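Nitroreductase (Bacteroides fragilis NCTC 9343, PDB 3EK3) binds flavin mononucleotide and probably acts as an NAD(P)-linked oxidoreductase of the nitroreductase family on nitrogenous compounds. Local coordinates at residues Leu97-Asn102 against Thr151-Pro156. Sequence-based numbering, arbitrary orientation.
Sequences LVIVSN and TSLGVP
Ser101 OG is gripped by one hydrogen bond, to ND1 of His159, while two carbons of residues 151-156 close in on it: Val155 CG1 at 3.8 Å and Pro156 CD at 3.9 Å. The oxygen is staggered between its own N and C (chi1 63°), and the buried hydroxyl lies against Val155 and Pro156 while His159 satisfies it. Strand 96-102, which carries Ser101, lies between strands 50-54 and 160-168 in the central antiparallel sheet of the FMN-binding nitroreductase fold; helix 109-126 packs on its other face through Val98 and Val100. Helix 144-153 ends in a Schellman motif, with Gly154 at positive phi (107°) and its N bonded back to Thr151 O at 3.0 Å. Beyond this turn Val155 points toward strand 96-102, as Leu153 does from the end of the helix. Val155 straddles two strand residues: CG1, anti to the backbone N (chi1 179°), meets Ser101, and CG2 meets Ile99 CG2 at 4.0 Å. Ile99 crosses both Val155 and Leu153 at about a right angle, in a buried apolar layer that Leu63 of helix 57-72 and Val161 also line. This is core packing of helix end on sheet, the Ile99 side chain about 13 Å from the bound FMN. Leu153 additionally packs on Val189 of the second subunit. Toward the helix end the two segments meet methyl to methyl, Ile99 CD1 lying 4.1 Å from Leu153 CD1.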
# COMPACT_ATOMS: atom_id res chain seq x y z
N LEU A 97 7.40 14.06 -10.03
CA LEU A 97 7.49 12.65 -9.70
C LEU A 97 8.05 12.50 -8.29
O LEU A 97 9.13 13.00 -7.99
CB LEU A 97 8.42 11.96 -10.67
CG LEU A 97 8.54 10.45 -10.56
CD1 LEU A 97 7.26 9.75 -11.00
CD2 LEU A 97 9.70 10.01 -11.40
N VAL A 98 7.32 11.78 -7.44
CA VAL A 98 7.79 11.48 -6.09
C VAL A 98 8.37 10.08 -6.06
O VAL A 98 7.67 9.07 -6.32
CB VAL A 98 6.71 11.57 -5.04
CG1 VAL A 98 7.28 11.46 -3.63
CG2 VAL A 98 5.97 12.86 -5.17
N ILE A 99 9.66 10.01 -5.79
CA ILE A 99 10.35 8.74 -5.69
C ILE A 99 10.23 8.22 -4.26
O ILE A 99 10.71 8.87 -3.34
CB ILE A 99 11.85 8.90 -6.05
CG1 ILE A 99 11.98 9.46 -7.48
CG2 ILE A 99 12.60 7.56 -5.93
CD1 ILE A 99 13.38 9.93 -7.87
N VAL A 100 9.64 7.04 -4.08
CA VAL A 100 9.36 6.53 -2.73
C VAL A 100 10.32 5.35 -2.52
O VAL A 100 10.25 4.34 -3.22
CB VAL A 100 7.87 6.17 -2.51
CG1 VAL A 100 7.64 5.67 -1.05
CG2 VAL A 100 6.93 7.41 -2.76
N SER A 101 11.23 5.50 -1.56
CA SER A 101 12.31 4.52 -1.36
C SER A 101 12.29 4.01 0.08
O SER A 101 11.70 4.63 0.92
CB SER A 101 13.67 5.14 -1.67
OG SER A 101 14.02 6.22 -0.81
N ASN A 102 12.97 2.90 0.33
CA ASN A 102 13.06 2.37 1.69
C ASN A 102 14.28 1.53 1.75
O ASN A 102 14.75 1.06 0.73
CB ASN A 102 11.79 1.55 2.01
CG ASN A 102 11.50 1.44 3.53
OD1 ASN A 102 12.24 1.93 4.38
ND2 ASN A 102 10.40 0.75 3.86
N THR A 151 21.14 9.13 -6.31
CA THR A 151 22.00 9.69 -5.23
C THR A 151 22.11 11.21 -5.31
O THR A 151 21.97 11.91 -4.30
CB THR A 151 23.36 9.05 -5.28
OG1 THR A 151 23.21 7.64 -5.07
CG2 THR A 151 24.31 9.68 -4.22
N SER A 152 22.28 11.72 -6.53
CA SER A 152 22.43 13.16 -6.75
C SER A 152 21.13 13.87 -6.41
O SER A 152 21.15 15.01 -5.97
CB SER A 152 22.84 13.47 -8.20
OG SER A 152 21.71 13.52 -9.05
N LEU A 153 20.01 13.19 -6.59
CA LEU A 153 18.69 13.75 -6.24
C LEU A 153 18.42 13.70 -4.74
O LEU A 153 17.51 14.35 -4.25
CB LEU A 153 17.58 13.00 -6.98
CG LEU A 153 17.54 13.23 -8.49
CD1 LEU A 153 16.60 12.17 -9.06
CD2 LEU A 153 17.08 14.68 -8.82
N GLY A 154 19.15 12.88 -4.01
CA GLY A 154 18.94 12.76 -2.57
C GLY A 154 18.28 11.49 -2.10
O GLY A 154 17.95 11.36 -0.92
N VAL A 155 18.09 10.52 -2.99
CA VAL A 155 17.64 9.19 -2.57
C VAL A 155 18.79 8.50 -1.79
O VAL A 155 19.93 8.45 -2.26
CB VAL A 155 17.26 8.29 -3.77
CG1 VAL A 155 16.81 6.91 -3.28
CG2 VAL A 155 16.16 8.94 -4.64
N PRO A 156 18.51 8.03 -0.55
CA PRO A 156 19.57 7.38 0.19
C PRO A 156 20.19 6.20 -0.53
O PRO A 156 19.48 5.39 -1.12
CB PRO A 156 18.87 6.92 1.48
CG PRO A 156 17.77 7.84 1.66
CD PRO A 156 17.28 8.15 0.25